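Local coordinates for protein Bug27 (PDB 2QPQ), which probably captures a small solute in the periplasm of Bordetella pertussis, closing on it as a two-lobed Venus flytrap binding protein of the Bug family, at residues P9-V14 against V42-P47; Y66-V71 against L232-A237; D92-I97 against V277-V282; A100-V105 against Q228-L233. One frame throughout, in Å; residues are numbered along the deposited sequence.

Overall arrangement
The four contacts follow one mixed sheet from the flank of one lobe to the middle of the molecule. Contact 1 pairs parallel strands 10-14 and 41-45; contact 2 sets strand 67-72 against the antiparallel strand 227-235, the two centres about 10 Å apart. Strand 10-14 lies beside strand 67-72, which joins the two contacts directly. Contact 3 packs helix 275-296 on the start of strand 93-109, its centre about 9 Å from that of contact 2. Contact 4, nested in sequence inside contact 3, pairs the same long strand with 227-235, its centre about 4 Å from the chain's centre. Strands 93-109 and 227-235 thus run from one lobe's core toward the middle, where the lobes probably join.

Contact 1 (P9-V14 against V42-P47); sequences PLDIIV and VVENRP
Asp11 and Glu44 bring their carboxylates together on one face of two parallel strands, with Asp11 OD1 only 2.5 Å from Glu44 OE2. So close an approach of acid oxygens is consistent with one group holding a proton. CG of Glu44 stands between its own backbone N and carbonyl carbon (chi1 56°), and the chain runs extended from there beside Ile13, pointing the same way. Ile13 CD1 is pressed against this chain, 3.2 Å from Glu44 CG. The other oxygen, Glu44 OE1, is gripped side-on by Arg46, whose NE makes a salt bridge of 3.0 Å to OE1 and whose NH2 bonds the same atom from the same face of the carboxylate. Asp11 OD2 forms a salt bridge with Arg61, so each acid has an arginine beside it, which probably eases the repulsion between them. Arg46 also lays CG against Ile13 CG2 at 3.5 Å, and helix 52-59 covers this face. On the reverse face, Val14 CG2 meets Val43 CG1 at 3.5 Å; CG1 is the branch anti to the Val43 backbone N (chi1 171°). Helix 21-35 packs over both valines. Between the faces five backbone bonds alternate from strand to strand, from Val42 N to Leu10 O through to Arg46 N to Val14 O, the last at 2.8 Å. This is the parallel strand pair of a beta-alpha-beta unit, with helix 21-35 as its connection.

Contact 2 (Y66-V71 against L232-A237); sequences YSLLMV and LLVPGA
Beside the parallel strands 10-14, 41-45 and 67-72, strand 227-235 runs antiparallel and brings Leu232 and Leu233 against Met70 and Leu69, an arrangement consistent with the type II periplasmic binding protein fold. Leu69 and Leu233 form the hydrogen-bonded pair: Leu69 N reaches Leu233 O at 2.8 Å, and Leu233 N returns to Leu69 O at 2.9 Å. Next to it, Met70 and Leu232 are a non-hydrogen-bonded pair on the face turned to helix 21-35. CG of Met70 lies anti to the backbone N (chi1 -175°), and the chain then bends so that SD rests 3.5 Å from Leu232 CD2. Toward the other end, Leu68 CG lies alongside Val234 CG1 at 3.8 Å, with helix 240-254 over both. On the opposite face, Val71 and Leu233 cross at about a right angle, Val71 CG2 touching Leu233 CG at 3.8 Å. Ser67 O meets Pro235 CD at 3.4 Å, where the strands have begun to part, while Ser67 OG turns to Arg61. The joint is therefore buried and almost wholly apolar, with polarity across it confined to the peptide groups and its fit set by branched and sulphur-bearing side chains.

Contact 3 (D92-I97 against V277-V282); sequences DFAAVI and VFQKMV
Phe278 and Gln279 both carry CG anti to the backbone N (chi1 -175° in each), and from there they reach strand 93-97 differently: Phe278 directly, with its ring against Ala95 and Ile97, and Gln279 by a bend at chi2 (65°) that swings CD back toward Ala95. The arrangement is helix-on-strand packing in an alpha/beta lobe, helix 275-296 lying beside the start of the long strand 93-109. Ala95 N, turned away from the neighbouring strand 227-235, gives its hydrogen to Gln279 OE1 at 2.8 Å. The hydrogen bond is bent at the hydrogen (135°), although the nitrogen lies nearly along the C=O axis of the amide. Gln279 NE2 bonds Glu283 one helical turn on, so the amide is held at both its ends, and Ala95 O takes a bond from Arg243. Ala95 CB is wedged against the helix, 3.3 Å from Gln279 N and 3.6 Å from Phe278 CD2. Val96 and Ile97 together face Leu232, a classic beta bulge, and Ile97 O lies 3.3 Å from Phe278 CE2. The ring also meets Trp229 edge-to-face and touches Leu233. Within the helix, Val282 CG2 sits over one face of the Phe278 ring, 3.8 Å above its plane and offset toward the rim.

Contact 4 (A100-V105 against Q228-L233); sequences AYVPSV and QWHGLL
Ala100 O accepts a hydrogen bond from His230 ND1 at 2.9 Å and also takes the C-H of Trp229 CA at 3.4 Å. The two strands are antiparallel neighbours near the chain's centre, between the two lobes, a position consistent with the hinge of a Venus flytrap fold. ND1 therefore carries a proton. The bond is fairly straight (163°) and lies in the ring plane, yet ND1 stands above the plane of the Ala100 carbonyl. Val102 CG1, placed between its backbone N and carbonyl carbon (chi1 77°), comes to the edge of the same ring, 3.7 Å from His230 CE1. The regular part of the pairing is Val102 with Gln228: Val102 N reaches Gln228 O at 2.9 Å, and Gln228 N answers to Val102 O at a longer 3.2 Å. Gln228 O also receives the C-H of Tyr101 CA at 3.1 Å.

The side chain of Gln228 leaves the strand in an extended form; its OE1 bonds Gln142 and its NE2 a bound citrate, which probably comes from the crystallisation liquor but may mark a pocket. On the other face, Trp229 sends NE1 to Asp285 and lies against Met281 and Val282 of helix 275-296, which ties the strand to that helix. Tyr101 runs obliquely past the tryptophan, its CE1 at the edge of the indole and 4.0 Å from Trp229 CB.

Contact 1 (P9-V14 against V42-P47)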
loop_
_atom_site.group_PDB
_atom_site.type_symbol
_atom_site.label_atom_id
_atom_site.label_comp_id
_atom_site.label_asym_id
_atom_site.label_seq_id
_atom_site.Cartn_x
_atom_site.Cartn_y
_atom_site.Cartn_z
ATOM N N PRO A 9 -25.116 -6.173 10.934
ATOM C CA PRO A 9 -23.698 -5.813 10.924
ATOM C C PRO A 9 -23.187 -5.625 9.491
ATOM O O PRO A 9 -23.708 -6.249 8.573
ATOM C CB PRO A 9 -23.020 -7.030 11.549
ATOM C CG PRO A 9 -24.077 -7.648 12.439
ATOM C CD PRO A 9 -25.375 -7.409 11.705
ATOM N N LEU A 10 -22.212 -4.740 9.321
ATOM C CA LEU A 10 -21.370 -4.743 8.130
ATOM C C LEU A 10 -20.299 -5.822 8.309
ATOM O O LEU A 10 -19.966 -6.227 9.424
ATOM C CB LEU A 10 -20.727 -3.371 7.884
ATOM C CG LEU A 10 -21.463 -2.181 7.265
ATOM C CD1 LEU A 10 -22.929 -2.059 7.571
ATOM C CD2 LEU A 10 -20.697 -0.908 7.636
ATOM N N ASP A 11 -19.795 -6.319 7.195
ATOM C CA ASP A 11 -18.752 -7.331 7.206
ATOM C C ASP A 11 -17.631 -6.729 6.369
ATOM O O ASP A 11 -17.791 -6.533 5.185
ATOM C CB ASP A 11 -19.298 -8.596 6.557
ATOM C CG ASP A 11 -18.307 -9.754 6.586
ATOM O OD1 ASP A 11 -17.329 -9.709 7.398
ATOM O OD2 ASP A 11 -18.523 -10.723 5.819
ATOM N N ILE A 12 -16.531 -6.361 7.011
ATOM C CA ILE A 12 -15.437 -5.687 6.331
ATOM C C ILE A 12 -14.356 -6.752 6.201
ATOM O O ILE A 12 -13.857 -7.266 7.213
ATOM C CB ILE A 12 -14.923 -4.473 7.145
ATOM C CG1 ILE A 12 -16.005 -3.384 7.258
ATOM C CG2 ILE A 12 -13.637 -3.877 6.549
ATOM C CD1 ILE A 12 -15.586 -2.260 8.225
ATOM N N ILE A 13 -14.014 -7.086 4.964
ATOM C CA ILE A 13 -13.071 -8.184 4.714
ATOM C C ILE A 13 -11.741 -7.557 4.398
ATOM O O ILE A 13 -11.618 -6.771 3.448
ATOM C CB ILE A 13 -13.535 -9.116 3.545
ATOM C CG1 ILE A 13 -14.953 -9.722 3.772
ATOM C CG2 ILE A 13 -12.462 -10.191 3.282
ATOM C CD1 ILE A 13 -15.116 -10.469 5.065
ATOM N N VAL A 14 -10.749 -7.829 5.244
ATOM C CA VAL A 14 -9.431 -7.228 5.069
ATOM C C VAL A 14 -8.526 -8.163 4.251
ATOM O O VAL A 14 -8.431 -9.333 4.568
ATOM C CB VAL A 14 -8.765 -6.899 6.429
ATOM C CG1 VAL A 14 -7.557 -6.028 6.196
ATOM C CG2 VAL A 14 -9.753 -6.201 7.365
ATOM N N VAL A 42 -18.220 -5.841 11.672
ATOM C CA VAL A 42 -17.314 -6.958 11.920
ATOM C C VAL A 42 -16.141 -6.877 10.937
ATOM O O VAL A 42 -16.333 -6.844 9.721
ATOM C CB VAL A 42 -18.010 -8.322 11.759
ATOM C CG1 VAL A 42 -16.979 -9.498 11.939
ATOM C CG2 VAL A 42 -19.253 -8.449 12.697
ATOM N N VAL A 43 -14.929 -6.875 11.472
ATOM C CA VAL A 43 -13.730 -6.845 10.647
ATOM C C VAL A 43 -13.080 -8.215 10.672
ATOM O O VAL A 43 -12.862 -8.797 11.744
ATOM C CB VAL A 43 -12.765 -5.747 11.135
ATOM C CG1 VAL A 43 -11.386 -5.829 10.442
ATOM C CG2 VAL A 43 -13.419 -4.369 10.966
ATOM N N GLU A 44 -12.804 -8.766 9.498
ATOM C CA GLU A 44 -12.164 -10.055 9.452
ATOM C C GLU A 44 -11.057 -10.084 8.394
ATOM O O GLU A 44 -11.161 -9.441 7.367
ATOM C CB GLU A 44 -13.219 -11.154 9.268
ATOM C CG GLU A 44 -14.077 -10.976 8.071
ATOM C CD GLU A 44 -15.027 -12.148 7.870
ATOM O OE1 GLU A 44 -14.600 -13.329 8.010
ATOM O OE2 GLU A 44 -16.191 -11.894 7.540
ATOM N N ASN A 45 -9.964 -10.766 8.678
ATOM C CA ASN A 45 -8.877 -10.849 7.708
ATOM C C ASN A 45 -9.070 -12.087 6.870
ATOM O O ASN A 45 -9.278 -13.161 7.413
ATOM C CB ASN A 45 -7.491 -10.872 8.388
ATOM C CG ASN A 45 -7.279 -9.687 9.299
ATOM O OD1 ASN A 45 -6.773 -8.632 8.882
ATOM N ND2 ASN A 45 -7.685 -9.834 10.529
ATOM N N ARG A 46 -9.035 -11.908 5.545
ATOM C CA ARG A 46 -9.028 -13.017 4.603
ATOM C C ARG A 46 -7.899 -12.785 3.616
ATOM O O ARG A 46 -8.157 -12.396 2.476
ATOM C CB ARG A 46 -10.399 -13.104 3.888
ATOM C CG ARG A 46 -11.580 -13.231 4.850
ATOM C CD ARG A 46 -11.749 -14.682 5.377
ATOM N NE ARG A 46 -13.121 -14.797 5.798
ATOM C CZ ARG A 46 -14.023 -15.663 5.377
ATOM N NH1 ARG A 46 -13.754 -16.633 4.512
ATOM N NH2 ARG A 46 -15.225 -15.536 5.869
ATOM N N PRO A 47 -6.628 -12.967 4.057
ATOM C CA PRO A 47 -5.478 -12.499 3.301
ATOM C C PRO A 47 -4.876 -13.428 2.236
ATOM O O PRO A 47 -3.929 -13.063 1.575
ATOM C CB PRO A 47 -4.469 -12.230 4.403
ATOM C CG PRO A 47 -4.777 -13.249 5.438
ATOM C CD PRO A 47 -6.205 -13.597 5.328
#

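Contact 2 (Y66-V71 against L232-A237)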
loop_
_atom_site.group_PDB
_atom_site.type_symbol
_atom_site.label_atom_id
_atom_site.label_comp_id
_atom_site.label_asym_id
_atom_site.label_seq_id
_atom_site.Cartn_x
_atom_site.Cartn_y
_atom_site.Cartn_z
ATOM N N TYR A 66 -23.443 -4.206 2.666
ATOM C CA TYR A 66 -23.155 -4.883 3.930
ATOM C C TYR A 66 -21.851 -5.681 3.889
ATOM O O TYR A 66 -21.422 -6.222 4.892
ATOM C CB TYR A 66 -24.327 -5.792 4.330
ATOM C CG TYR A 66 -25.502 -4.974 4.769
ATOM C CD1 TYR A 66 -25.530 -4.403 6.034
ATOM C CD2 TYR A 66 -26.570 -4.745 3.906
ATOM C CE1 TYR A 66 -26.608 -3.615 6.436
ATOM C CE2 TYR A 66 -27.648 -3.996 4.293
ATOM C CZ TYR A 66 -27.658 -3.416 5.559
ATOM O OH TYR A 66 -28.754 -2.660 5.929
ATOM N N SER A 67 -21.259 -5.769 2.707
ATOM C CA SER A 67 -20.019 -6.508 2.497
ATOM C C SER A 67 -19.043 -5.558 1.831
ATOM O O SER A 67 -19.288 -5.050 0.721
ATOM C CB SER A 67 -20.217 -7.741 1.606
ATOM O OG SER A 67 -21.191 -8.625 2.172
ATOM N N LEU A 68 -17.917 -5.342 2.495
ATOM C CA LEU A 68 -16.916 -4.408 1.991
ATOM C C LEU A 68 -15.557 -5.094 1.988
ATOM O O LEU A 68 -15.335 -6.058 2.726
ATOM C CB LEU A 68 -16.852 -3.151 2.867
ATOM C CG LEU A 68 -18.078 -2.242 2.941
ATOM C CD1 LEU A 68 -18.929 -2.720 4.102
ATOM C CD2 LEU A 68 -17.598 -0.799 3.221
ATOM N N LEU A 69 -14.667 -4.605 1.138
ATOM C CA LEU A 69 -13.329 -5.145 1.010
ATOM C C LEU A 69 -12.353 -4.046 1.365
ATOM O O LEU A 69 -12.372 -2.991 0.746
ATOM C CB LEU A 69 -13.081 -5.617 -0.434
ATOM C CG LEU A 69 -11.750 -6.371 -0.569
ATOM C CD1 LEU A 69 -11.817 -7.774 0.108
ATOM C CD2 LEU A 69 -11.405 -6.477 -2.073
ATOM N N MET A 70 -11.547 -4.264 2.399
ATOM C CA MET A 70 -10.489 -3.300 2.731
ATOM C C MET A 70 -9.246 -3.625 1.905
ATOM O O MET A 70 -8.715 -4.721 2.016
ATOM C CB MET A 70 -10.124 -3.329 4.228
ATOM C CG MET A 70 -9.094 -2.205 4.516
ATOM S SD MET A 70 -9.957 -0.639 4.913
ATOM C CE MET A 70 -8.626 0.524 4.759
ATOM N N VAL A 71 -8.817 -2.681 1.083
ATOM C CA VAL A 71 -7.735 -2.878 0.108
ATOM C C VAL A 71 -6.590 -1.892 0.308
ATOM O O VAL A 71 -6.754 -0.785 0.854
ATOM C CB VAL A 71 -8.253 -2.789 -1.405
ATOM C CG1 VAL A 71 -9.245 -3.928 -1.703
ATOM C CG2 VAL A 71 -8.943 -1.378 -1.742
ATOM N N LEU A 232 -11.753 1.217 0.818
ATOM C CA LEU A 232 -12.806 0.249 0.880
ATOM C C LEU A 232 -13.503 0.206 -0.468
ATOM O O LEU A 232 -13.801 1.271 -1.078
ATOM C CB LEU A 232 -13.810 0.641 2.011
ATOM C CG LEU A 232 -13.215 0.363 3.428
ATOM C CD1 LEU A 232 -13.893 1.155 4.528
ATOM C CD2 LEU A 232 -13.265 -1.127 3.778
ATOM N N LEU A 233 -13.746 -1.032 -0.909
ATOM C CA LEU A 233 -14.554 -1.328 -2.109
ATOM C C LEU A 233 -15.784 -2.125 -1.711
ATOM O O LEU A 233 -15.823 -2.695 -0.600
ATOM C CB LEU A 233 -13.749 -2.147 -3.141
ATOM C CG LEU A 233 -12.289 -1.776 -3.429
ATOM C CD1 LEU A 233 -11.614 -2.725 -4.450
ATOM C CD2 LEU A 233 -12.197 -0.305 -3.937
ATOM N N VAL A 234 -16.761 -2.205 -2.631
ATOM C CA VAL A 234 -17.981 -3.003 -2.436
ATOM C C VAL A 234 -18.182 -3.783 -3.729
ATOM O O VAL A 234 -17.459 -3.552 -4.703
ATOM C CB VAL A 234 -19.223 -2.126 -2.144
ATOM C CG1 VAL A 234 -19.220 -1.668 -0.590
ATOM C CG2 VAL A 234 -19.318 -0.915 -3.147
ATOM N N PRO A 235 -19.132 -4.726 -3.742
ATOM C CA PRO A 235 -19.386 -5.396 -5.005
ATOM C C PRO A 235 -19.724 -4.360 -6.108
ATOM O O PRO A 235 -20.403 -3.354 -5.838
ATOM C CB PRO A 235 -20.570 -6.313 -4.684
ATOM C CG PRO A 235 -20.419 -6.589 -3.140
ATOM C CD PRO A 235 -19.993 -5.234 -2.648
ATOM N N GLY A 236 -19.246 -4.649 -7.327
ATOM C CA GLY A 236 -19.395 -3.813 -8.504
ATOM C C GLY A 236 -20.778 -3.258 -8.790
ATOM O O GLY A 236 -20.880 -2.127 -9.247
ATOM N N ALA A 237 -21.843 -4.006 -8.486
ATOM C CA ALA A 237 -23.220 -3.540 -8.776
ATOM C C ALA A 237 -23.834 -2.664 -7.671
ATOM O O ALA A 237 -24.995 -2.258 -7.768
ATOM C CB ALA A 237 -24.149 -4.755 -9.041
#

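Contact 3 (D92-I97 against V277-V282)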
loop_
_atom_site.group_PDB
_atom_site.type_symbol
_atom_site.label_atom_id
_atom_site.label_comp_id
_atom_site.label_asym_id
_atom_site.label_seq_id
_atom_site.Cartn_x
_atom_site.Cartn_y
_atom_site.Cartn_z
ATOM N N ASP A 92 -15.982 -6.081 -11.121
ATOM C CA ASP A 92 -16.596 -6.804 -10.003
ATOM C C ASP A 92 -16.554 -6.065 -8.652
ATOM O O ASP A 92 -16.971 -6.607 -7.635
ATOM C CB ASP A 92 -16.018 -8.211 -9.857
ATOM C CG ASP A 92 -16.414 -9.128 -11.000
ATOM O OD1 ASP A 92 -17.364 -8.799 -11.752
ATOM O OD2 ASP A 92 -15.751 -10.176 -11.148
ATOM N N PHE A 93 -15.991 -4.868 -8.662
ATOM C CA PHE A 93 -15.818 -4.029 -7.487
ATOM C C PHE A 93 -16.109 -2.580 -7.842
ATOM O O PHE A 93 -15.854 -2.151 -8.982
ATOM C CB PHE A 93 -14.380 -4.150 -6.944
ATOM C CG PHE A 93 -13.982 -5.566 -6.619
ATOM C CD1 PHE A 93 -14.287 -6.129 -5.377
ATOM C CD2 PHE A 93 -13.345 -6.356 -7.567
ATOM C CE1 PHE A 93 -13.948 -7.469 -5.100
ATOM C CE2 PHE A 93 -13.008 -7.683 -7.276
ATOM C CZ PHE A 93 -13.315 -8.211 -6.051
ATOM N N ALA A 94 -16.605 -1.837 -6.849
ATOM C CA ALA A 94 -16.882 -0.413 -6.968
ATOM C C ALA A 94 -16.292 0.253 -5.729
ATOM O O ALA A 94 -16.455 -0.214 -4.586
ATOM C CB ALA A 94 -18.377 -0.164 -7.024
ATOM N N ALA A 95 -15.624 1.360 -5.960
ATOM C CA ALA A 95 -14.916 2.049 -4.888
ATOM C C ALA A 95 -15.851 2.851 -4.010
ATOM O O ALA A 95 -16.850 3.403 -4.483
ATOM C CB ALA A 95 -13.866 2.982 -5.499
ATOM N N VAL A 96 -15.530 2.915 -2.724
ATOM C CA VAL A 96 -16.289 3.725 -1.765
ATOM C C VAL A 96 -15.467 4.902 -1.282
ATOM O O VAL A 96 -15.871 6.087 -1.427
ATOM C CB VAL A 96 -16.717 2.885 -0.548
ATOM C CG1 VAL A 96 -17.408 3.784 0.500
ATOM C CG2 VAL A 96 -17.673 1.762 -1.054
ATOM N N ILE A 97 -14.291 4.598 -0.744
ATOM C CA ILE A 97 -13.465 5.667 -0.170
ATOM C C ILE A 97 -12.024 5.241 -0.063
ATOM O O ILE A 97 -11.753 4.105 0.303
ATOM C CB ILE A 97 -14.000 6.133 1.251
ATOM C CG1 ILE A 97 -13.194 7.320 1.805
ATOM C CG2 ILE A 97 -14.026 4.949 2.280
ATOM C CD1 ILE A 97 -13.888 7.982 3.068
ATOM N N VAL A 277 -13.655 9.276 -7.649
ATOM C CA VAL A 277 -12.226 9.531 -7.712
ATOM C C VAL A 277 -11.450 8.232 -7.401
ATOM O O VAL A 277 -10.455 7.870 -8.115
ATOM C CB VAL A 277 -11.778 10.619 -6.712
ATOM C CG1 VAL A 277 -10.226 10.676 -6.660
ATOM C CG2 VAL A 277 -12.367 11.997 -7.118
ATOM N N PHE A 278 -11.896 7.528 -6.359
ATOM C CA PHE A 278 -11.152 6.358 -5.919
ATOM C C PHE A 278 -11.264 5.267 -7.009
ATOM O O PHE A 278 -10.278 4.582 -7.319
ATOM C CB PHE A 278 -11.627 5.876 -4.504
ATOM C CG PHE A 278 -10.815 4.718 -3.925
ATOM C CD1 PHE A 278 -9.453 4.551 -4.260
ATOM C CD2 PHE A 278 -11.383 3.845 -3.011
ATOM C CE1 PHE A 278 -8.707 3.513 -3.718
ATOM C CE2 PHE A 278 -10.636 2.792 -2.461
ATOM C CZ PHE A 278 -9.289 2.632 -2.830
ATOM N N GLN A 279 -12.455 5.100 -7.572
ATOM C CA GLN A 279 -12.644 4.144 -8.668
ATOM C C GLN A 279 -11.703 4.423 -9.824
ATOM O O GLN A 279 -11.094 3.498 -10.393
ATOM C CB GLN A 279 -14.097 4.113 -9.191
ATOM C CG GLN A 279 -14.347 3.018 -10.275
ATOM C CD GLN A 279 -14.169 1.628 -9.707
ATOM O OE1 GLN A 279 -14.484 1.404 -8.553
ATOM N NE2 GLN A 279 -13.623 0.707 -10.486
ATOM N N LYS A 280 -11.587 5.701 -10.192
ATOM C CA LYS A 280 -10.644 6.064 -11.237
ATOM C C LYS A 280 -9.193 5.704 -10.862
ATOM O O LYS A 280 -8.446 5.198 -11.705
ATOM C CB LYS A 280 -10.787 7.547 -11.580
ATOM C CG LYS A 280 -10.030 8.032 -12.855
ATOM C CD LYS A 280 -10.629 7.490 -14.151
ATOM C CE LYS A 280 -9.873 8.068 -15.379
ATOM N NZ LYS A 280 -9.961 7.143 -16.542
ATOM N N MET A 281 -8.803 5.977 -9.611
ATOM C CA MET A 281 -7.450 5.667 -9.137
ATOM C C MET A 281 -7.190 4.169 -9.224
ATOM O O MET A 281 -6.127 3.760 -9.675
ATOM C CB MET A 281 -7.275 6.088 -7.670
ATOM C CG MET A 281 -7.704 7.507 -7.305
ATOM S SD MET A 281 -7.423 7.897 -5.558
ATOM C CE MET A 281 -5.825 7.003 -5.348
ATOM N N VAL A 282 -8.166 3.358 -8.795
ATOM C CA VAL A 282 -8.033 1.882 -8.835
ATOM C C VAL A 282 -7.771 1.452 -10.286
ATOM O O VAL A 282 -6.839 0.706 -10.556
ATOM C CB VAL A 282 -9.286 1.131 -8.259
ATOM C CG1 VAL A 282 -9.229 -0.414 -8.533
ATOM C CG2 VAL A 282 -9.457 1.396 -6.776
#

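Contact 4 (A100-V105 against Q228-L233)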
loop_
_atom_site.group_PDB
_atom_site.type_symbol
_atom_site.label_atom_id
_atom_site.label_comp_id
_atom_site.label_asym_id
_atom_site.label_seq_id
_atom_site.Cartn_x
_atom_site.Cartn_y
_atom_site.Cartn_z
ATOM N N ALA A 100 -6.344 6.822 3.256
ATOM C CA ALA A 100 -4.957 7.109 3.618
ATOM C C ALA A 100 -3.983 6.681 2.553
ATOM O O ALA A 100 -4.138 5.605 1.915
ATOM C CB ALA A 100 -4.577 6.395 4.909
ATOM N N TYR A 101 -2.935 7.472 2.424
ATOM C CA TYR A 101 -1.773 7.072 1.637
ATOM C C TYR A 101 -0.642 6.779 2.600
ATOM O O TYR A 101 -0.612 7.308 3.722
ATOM C CB TYR A 101 -1.343 8.196 0.725
ATOM C CG TYR A 101 -2.264 8.470 -0.440
ATOM C CD1 TYR A 101 -2.144 7.756 -1.634
ATOM C CD2 TYR A 101 -3.228 9.490 -0.365
ATOM C CE1 TYR A 101 -2.982 8.036 -2.720
ATOM C CE2 TYR A 101 -4.069 9.780 -1.432
ATOM C CZ TYR A 101 -3.943 9.048 -2.607
ATOM O OH TYR A 101 -4.780 9.333 -3.661
ATOM N N VAL A 102 0.285 5.928 2.180
ATOM C CA VAL A 102 1.584 5.886 2.847
ATOM C C VAL A 102 2.663 5.716 1.791
ATOM O O VAL A 102 2.622 4.757 0.985
ATOM C CB VAL A 102 1.692 4.835 4.010
ATOM C CG1 VAL A 102 1.875 3.396 3.472
ATOM C CG2 VAL A 102 2.895 5.164 4.922
ATOM N N PRO A 103 3.661 6.607 1.807
ATOM C CA PRO A 103 4.747 6.339 0.877
ATOM C C PRO A 103 5.585 5.121 1.317
ATOM O O PRO A 103 5.570 4.721 2.497
ATOM C CB PRO A 103 5.564 7.633 0.924
ATOM C CG PRO A 103 5.324 8.176 2.308
ATOM C CD PRO A 103 3.911 7.821 2.639
ATOM N N SER A 104 6.284 4.514 0.364
ATOM C CA SER A 104 7.413 3.640 0.709
ATOM C C SER A 104 8.698 4.426 0.923
ATOM O O SER A 104 8.828 5.581 0.503
ATOM C CB SER A 104 7.615 2.526 -0.327
ATOM O OG SER A 104 6.420 1.744 -0.422
ATOM N N VAL A 105 9.646 3.787 1.594
ATOM C CA VAL A 105 10.923 4.407 1.852
ATOM C C VAL A 105 12.042 3.430 1.589
ATOM O O VAL A 105 11.932 2.246 1.924
ATOM C CB VAL A 105 10.958 4.972 3.285
ATOM C CG1 VAL A 105 10.723 3.834 4.296
ATOM C CG2 VAL A 105 12.239 5.790 3.522
ATOM N N GLN A 228 1.135 4.285 -1.832
ATOM C CA GLN A 228 0.149 3.250 -1.567
ATOM C C GLN A 228 -1.107 3.830 -0.918
ATOM O O GLN A 228 -1.038 4.464 0.111
ATOM C CB GLN A 228 0.747 2.191 -0.661
ATOM C CG GLN A 228 -0.175 1.053 -0.207
ATOM C CD GLN A 228 0.635 -0.026 0.474
ATOM O OE1 GLN A 228 1.623 -0.475 -0.081
ATOM N NE2 GLN A 228 0.273 -0.396 1.686
ATOM N N TRP A 229 -2.240 3.577 -1.531
ATOM C CA TRP A 229 -3.559 3.956 -0.997
ATOM C C TRP A 229 -4.157 2.792 -0.254
ATOM O O TRP A 229 -3.700 1.631 -0.388
ATOM C CB TRP A 229 -4.508 4.435 -2.120
ATOM C CG TRP A 229 -4.476 3.679 -3.457
ATOM C CD1 TRP A 229 -3.903 4.124 -4.626
ATOM C CD2 TRP A 229 -5.112 2.421 -3.787
ATOM N NE1 TRP A 229 -4.116 3.213 -5.626
ATOM C CE2 TRP A 229 -4.844 2.164 -5.143
ATOM C CE3 TRP A 229 -5.844 1.472 -3.050
ATOM C CZ2 TRP A 229 -5.313 0.992 -5.828
ATOM C CZ3 TRP A 229 -6.304 0.282 -3.737
ATOM C CH2 TRP A 229 -6.005 0.070 -5.113
ATOM N N HIS A 230 -5.185 3.111 0.526
ATOM C CA HIS A 230 -5.832 2.182 1.446
ATOM C C HIS A 230 -7.282 2.613 1.450
ATOM O O HIS A 230 -7.590 3.764 1.769
ATOM C CB HIS A 230 -5.301 2.302 2.874
ATOM C CG HIS A 230 -3.823 2.100 2.996
ATOM N ND1 HIS A 230 -2.919 3.103 2.719
ATOM C CD2 HIS A 230 -3.092 1.022 3.376
ATOM C CE1 HIS A 230 -1.689 2.636 2.877
ATOM N NE2 HIS A 230 -1.767 1.386 3.293
ATOM N N GLY A 231 -8.178 1.704 1.097
ATOM C CA GLY A 231 -9.563 2.091 1.058
ATOM C C GLY A 231 -10.464 0.912 1.055
ATOM O O GLY A 231 -10.015 -0.229 1.286
ATOM N N LEU A 232 -11.753 1.217 0.818
ATOM C CA LEU A 232 -12.806 0.249 0.880
ATOM C C LEU A 232 -13.503 0.206 -0.468
ATOM O O LEU A 232 -13.801 1.271 -1.078
ATOM C CB LEU A 232 -13.810 0.641 2.011
ATOM C CG LEU A 232 -13.215 0.363 3.428
ATOM C CD1 LEU A 232 -13.893 1.155 4.528
ATOM C CD2 LEU A 232 -13.265 -1.127 3.778
ATOM N N LEU A 233 -13.746 -1.032 -0.909
ATOM C CA LEU A 233 -14.554 -1.328 -2.109
ATOM C C LEU A 233 -15.784 -2.125 -1.711
ATOM O O LEU A 233 -15.823 -2.695 -0.600
ATOM C CB LEU A 233 -13.749 -2.147 -3.141
ATOM C CG LEU A 233 -12.289 -1.776 -3.429
ATOM C CD1 LEU A 233 -11.614 -2.725 -4.450
ATOM C CD2 LEU A 233 -12.197 -0.305 -3.937
#